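Local atomic coordinates of cellulose binding domain-containing protein (Clostridium clariflavum, PDB entry 4B96), a protein that probably binds cellulose through this calcium-containing family 3b carbohydrate-binding module, one domain of a longer membrane protein of a biomass-sensing system. Residues 114-117 / 118-121; 125-128 / 129-133. All coordinates share one frame; numbering follows the deposited sequence.

In the fold
Contact 1 (114-117 / 118-121) and contact 2 (125-128 / 129-133) come in series at the two ends of the connection from strand 115-116 to strand 131-132 of the CBM3 beta-sandwich, with centres about 17 Å apart. Contact 1 leaves the short strand 115-116, which pairs with strand 17-18, and wraps a calcium ion together with K47 at the end of strand 40-47. Contact 2 then brings the chain into strand 131-132, an outermost strand of a five-stranded antiparallel sheet, beside strand 5-9. The two do not touch apart from adjoining in sequence. One connection thus carries a metal site at its start and entry into an edge strand at its end.

Contact 1: 114-117 / 118-121; sequences EFNQ and EDDW. With CA (calcium ion), chain E.
N116, D119 and D120 meet at the calcium ion, to which each gives one oxygen. The backbone O of N116 is closest, 2.2 Å from the calcium, while OD1 of D119 and OD1 of D120 each lie 2.5 Å from it. Three waters and the backbone O of K47 bring the ligands to seven. Each aspartate binds through a single oxygen, since its OD2 stays well outside bonding distance, and both OD2 atoms accept from calcium-bound waters instead. In D119, CG sits between the backbone N and the carbonyl carbon (chi1 53°), which turns OD1 inward to 3.0 Å from N116 O; the ion between them explains this approach of two acceptors.

Backbone bonds and side-chain amides position this shell. D120 N donates to Q117 O over 3.0 Å, closing a type I beta-turn across E118 and D119 that delivers both carboxylates to one ion. N116 OD1 receives E118 N at 3.1 Å with an N-H...O angle of 157°, an Asx turn in which the donor stands above the carbonyl plane. Two waters also link the N116 amide to E118 OE1, to which both donate; one accepts a hydrogen bond from ND2 and the other donates one to OD1. Further out, a water joins Q117 OE1 to D120 OD2, and Q117 NE2 is held by S15 O and Q13 O. Asx turn, beta-turn and acidic pair, completed by K47 from strand 40-47, form the calcium site of this CBM3 beta-sandwich.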
loop_
_atom_site.group_PDB
_atom_site.type_symbol
_atom_site.label_atom_id
_atom_site.label_comp_id
_atom_site.label_asym_id
_atom_site.label_seq_id
_atom_site.Cartn_x
_atom_site.Cartn_y
_atom_site.Cartn_z
ATOM N N GLU A 114 -18.005 24.890 3.739
ATOM C CA GLU A 114 -17.211 23.869 4.435
ATOM C C GLU A 114 -17.315 22.480 3.817
ATOM O O GLU A 114 -18.396 22.053 3.372
ATOM C CB GLU A 114 -17.674 23.758 5.898
ATOM C CG GLU A 114 -17.161 24.904 6.795
ATOM C CD GLU A 114 -17.648 24.775 8.261
ATOM O OE1 GLU A 114 -18.752 24.206 8.498
ATOM O OE2 GLU A 114 -16.919 25.234 9.153
ATOM N N PHE A 115 -16.186 21.774 3.830
ATOM C CA PHE A 115 -16.195 20.330 3.585
ATOM C C PHE A 115 -16.642 19.579 4.855
ATOM O O PHE A 115 -16.508 20.103 5.971
ATOM C CB PHE A 115 -14.779 19.827 3.288
ATOM C CG PHE A 115 -14.184 20.398 2.061
ATOM C CD1 PHE A 115 -14.574 19.946 0.804
ATOM C CD2 PHE A 115 -13.160 21.350 2.150
ATOM C CE1 PHE A 115 -13.972 20.460 -0.379
ATOM C CE2 PHE A 115 -12.559 21.880 0.993
ATOM C CZ PHE A 115 -12.957 21.439 -0.293
ATOM N N ASN A 116 -17.122 18.340 4.667
ATOM C CA ASN A 116 -17.272 17.381 5.743
ATOM C C ASN A 116 -16.230 16.308 5.480
ATOM O O ASN A 116 -16.353 15.530 4.511
ATOM C CB ASN A 116 -18.690 16.769 5.696
ATOM C CG ASN A 116 -18.850 15.576 6.671
ATOM O OD1 ASN A 116 -18.010 15.351 7.553
ATOM N ND2 ASN A 116 -19.921 14.800 6.496
ATOM N N GLN A 117 -15.184 16.264 6.291
ATOM C CA GLN A 117 -14.074 15.410 6.029
ATOM C C GLN A 117 -14.301 13.986 6.511
ATOM O O GLN A 117 -13.478 13.096 6.237
ATOM C CB GLN A 117 -12.858 15.943 6.766
ATOM C CG GLN A 117 -12.502 17.371 6.378
ATOM C CD GLN A 117 -11.066 17.735 6.824
ATOM O OE1 GLN A 117 -10.130 17.395 6.139
ATOM N NE2 GLN A 117 -10.928 18.398 7.963
ATOM N N GLU A 118 -15.384 13.791 7.233
ATOM C CA GLU A 118 -15.588 12.506 7.926
ATOM C C GLU A 118 -15.619 11.290 7.001
ATOM O O GLU A 118 -15.247 10.200 7.406
ATOM C CB GLU A 118 -16.849 12.524 8.775
ATOM C CG GLU A 118 -16.887 11.312 9.745
ATOM C CD GLU A 118 -18.094 11.326 10.684
ATOM O OE1 GLU A 118 -19.177 11.861 10.287
ATOM O OE2 GLU A 118 -17.939 10.794 11.822
ATOM N N ASP A 119 -16.069 11.487 5.756
ATOM C CA ASP A 119 -16.213 10.384 4.827
ATOM C C ASP A 119 -15.125 10.424 3.758
ATOM O O ASP A 119 -15.261 9.790 2.689
ATOM C CB ASP A 119 -17.621 10.474 4.209
ATOM C CG ASP A 119 -17.924 11.882 3.590
ATOM O OD1 ASP A 119 -16.996 12.760 3.446
ATOM O OD2 ASP A 119 -19.117 12.103 3.229
ATOM N N ASP A 120 -14.029 11.152 4.018
ATOM C CA ASP A 120 -12.965 11.263 3.022
ATOM C C ASP A 120 -11.922 10.173 3.264
ATOM O O ASP A 120 -11.335 10.056 4.379
ATOM C CB ASP A 120 -12.263 12.635 3.127
ATOM C CG ASP A 120 -13.166 13.794 2.767
ATOM O OD1 ASP A 120 -14.273 13.593 2.213
ATOM O OD2 ASP A 120 -12.746 14.951 3.020
ATOM N N TRP A 121 -11.675 9.354 2.252
ATOM C CA TRP A 121 -10.747 8.223 2.433
ATOM C C TRP A 121 -9.370 8.690 3.000
ATOM O O TRP A 121 -8.800 8.034 3.880
ATOM C CB TRP A 121 -10.543 7.520 1.070
ATOM C CG TRP A 121 -9.615 6.265 1.060
ATOM C CD1 TRP A 121 -8.280 6.215 0.675
ATOM C CD2 TRP A 121 -9.971 4.938 1.438
ATOM N NE1 TRP A 121 -7.803 4.918 0.815
ATOM C CE2 TRP A 121 -8.823 4.117 1.253
ATOM C CE3 TRP A 121 -11.162 4.354 1.897
ATOM C CZ2 TRP A 121 -8.836 2.736 1.484
ATOM C CZ3 TRP A 121 -11.177 2.995 2.127
ATOM C CH2 TRP A 121 -10.014 2.197 1.935
HETATM CA CA CA E . -16.371 14.871 2.371
HETATM O O HOH W 1 -19.242 14.689 10.052
HETATM O O HOH W 2 -20.168 12.053 7.762
HETATM O O HOH W 3 -17.407 17.107 2.045
HETATM O O HOH W 4 -10.312 15.290 4.218
HETATM O O HOH W 5 -18.928 14.456 2.146
HETATM O O HOH W 6 -14.616 16.382 1.875
#

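Contact 2: 125-128 / 129-133; sequences QGNS and TFSYW
N127 and S131 are turned to face each other by their first torsions: N127 holds CG between its backbone N and carbonyl carbon (chi1 65°), and S131 places OG beside its backbone N, opposite the carbonyl carbon (chi1 -61°). They lie where a surface loop enters strand 131-132, an edge strand of the CBM3 beta-sandwich. Between them the chain changes direction at S128, and T129 then runs extended, bringing its carbonyl O to the N127 amide.

The amide nitrogen does the touching. N127 ND2 comes within 2.9 Å of T129 O, yet that oxygen stands well above the amide plane, away from the in-plane N-H directions, and the short distance does not make a hydrogen bond. The same ND2 lies 3.3 Å from S131 OG, which sits close to the amide plane, while the aliphatic N127 CB approaches that hydroxyl to 3.9 Å. The N127 side chain therefore projects across the inside of the bend, amide nitrogen leading, toward two oxygens of the following segment.

Q14 grips the chain at residues 126-127, just before the bend: it receives G126 N on its OE1 and donates through NE2 to N127 O. Just after the bend, the backbone of S131 pairs with H9 of strand 5-9. F130 packs against F104 and meets W102 edge-to-face. S131 OG donates to T129 O across 3.2 Å, reaching it from 41° out of the carbonyl plane.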
loop_
_atom_site.group_PDB
_atom_site.type_symbol
_atom_site.label_atom_id
_atom_site.label_comp_id
_atom_site.label_asym_id
_atom_site.label_seq_id
_atom_site.Cartn_x
_atom_site.Cartn_y
_atom_site.Cartn_z
ATOM N N GLN A 125 -6.828 11.660 11.297
ATOM C CA GLN A 125 -7.048 12.295 12.603
ATOM C C GLN A 125 -6.231 11.628 13.676
ATOM O O GLN A 125 -5.835 10.484 13.519
ATOM C CB GLN A 125 -8.480 12.060 13.054
ATOM C CG GLN A 125 -9.429 12.942 12.459
ATOM C CD GLN A 125 -10.775 12.722 13.077
ATOM O OE1 GLN A 125 -11.293 11.595 13.060
ATOM N NE2 GLN A 125 -11.347 13.778 13.641
ATOM N N GLY A 126 -6.037 12.327 14.771
ATOM C CA GLY A 126 -5.442 11.749 15.972
ATOM C C GLY A 126 -3.931 11.803 16.003
ATOM O O GLY A 126 -3.367 11.251 16.886
ATOM N N ASN A 127 -3.268 12.429 15.029
ATOM C CA ASN A 127 -1.790 12.508 15.064
ATOM C C ASN A 127 -1.338 13.980 15.213
ATOM O O ASN A 127 -2.140 14.900 15.076
ATOM C CB ASN A 127 -1.132 11.852 13.833
ATOM C CG ASN A 127 -1.470 12.593 12.550
ATOM O OD1 ASN A 127 -2.511 13.310 12.508
ATOM N ND2 ASN A 127 -0.585 12.478 11.492
ATOM N N SER A 128 -0.082 14.204 15.567
ATOM C CA SER A 128 0.300 15.576 15.847
ATOM C C SER A 128 1.434 16.056 14.950
ATOM O O SER A 128 1.866 17.208 15.081
ATOM C CB SER A 128 0.665 15.747 17.311
ATOM O OG SER A 128 1.830 14.987 17.583
ATOM N N THR A 129 1.902 15.176 14.060
ATOM C CA THR A 129 2.900 15.557 13.078
ATOM C C THR A 129 2.868 14.590 11.913
ATOM O O THR A 129 1.977 13.742 11.847
ATOM C CB THR A 129 4.298 15.564 13.656
ATOM O OG1 THR A 129 5.206 16.219 12.707
ATOM C CG2 THR A 129 4.683 14.071 14.024
ATOM N N PHE A 130 3.810 14.742 10.983
ATOM C CA PHE A 130 3.775 13.961 9.726
ATOM C C PHE A 130 4.007 12.483 10.082
ATOM O O PHE A 130 4.922 12.188 10.860
ATOM C CB PHE A 130 4.887 14.452 8.781
ATOM C CG PHE A 130 4.535 15.706 8.085
ATOM C CD1 PHE A 130 4.791 16.912 8.668
ATOM C CD2 PHE A 130 3.866 15.659 6.865
ATOM C CE1 PHE A 130 4.422 18.123 8.042
ATOM C CE2 PHE A 130 3.495 16.866 6.206
ATOM C CZ PHE A 130 3.771 18.090 6.815
ATOM N N SER A 131 3.198 11.574 9.525
ATOM C CA SER A 131 3.289 10.163 9.873
ATOM C C SER A 131 3.158 9.413 8.582
ATOM O O SER A 131 2.457 9.892 7.695
ATOM C CB SER A 131 2.049 9.783 10.713
ATOM O OG SER A 131 2.033 10.548 11.875
ATOM N N TYR A 132 3.778 8.239 8.460
ATOM C CA TYR A 132 3.509 7.386 7.257
ATOM C C TYR A 132 2.011 7.169 7.107
ATOM O O TYR A 132 1.323 6.896 8.086
ATOM C CB TYR A 132 4.189 6.020 7.405
ATOM C CG TYR A 132 5.710 6.196 7.338
ATOM C CD1 TYR A 132 6.294 6.770 6.181
ATOM C CD2 TYR A 132 6.531 5.869 8.421
ATOM C CE1 TYR A 132 7.676 6.963 6.111
ATOM C CE2 TYR A 132 7.943 6.053 8.355
ATOM C CZ TYR A 132 8.486 6.603 7.186
ATOM O OH TYR A 132 9.856 6.856 7.104
ATOM N N TRP A 133 1.494 7.316 5.911
ATOM C CA TRP A 133 0.062 7.297 5.805
ATOM C C TRP A 133 -0.256 6.528 4.547
ATOM O O TRP A 133 0.047 6.990 3.439
ATOM C CB TRP A 133 -0.394 8.734 5.597
ATOM C CG TRP A 133 -1.920 8.893 5.550
ATOM C CD1 TRP A 133 -2.600 9.750 4.737
ATOM C CD2 TRP A 133 -2.918 8.246 6.395
ATOM N NE1 TRP A 133 -3.959 9.686 5.006
ATOM C CE2 TRP A 133 -4.177 8.762 6.008
ATOM C CE3 TRP A 133 -2.870 7.247 7.395
ATOM C CZ2 TRP A 133 -5.385 8.337 6.606
ATOM C CZ3 TRP A 133 -4.061 6.816 7.997
ATOM C CH2 TRP A 133 -5.313 7.352 7.588
#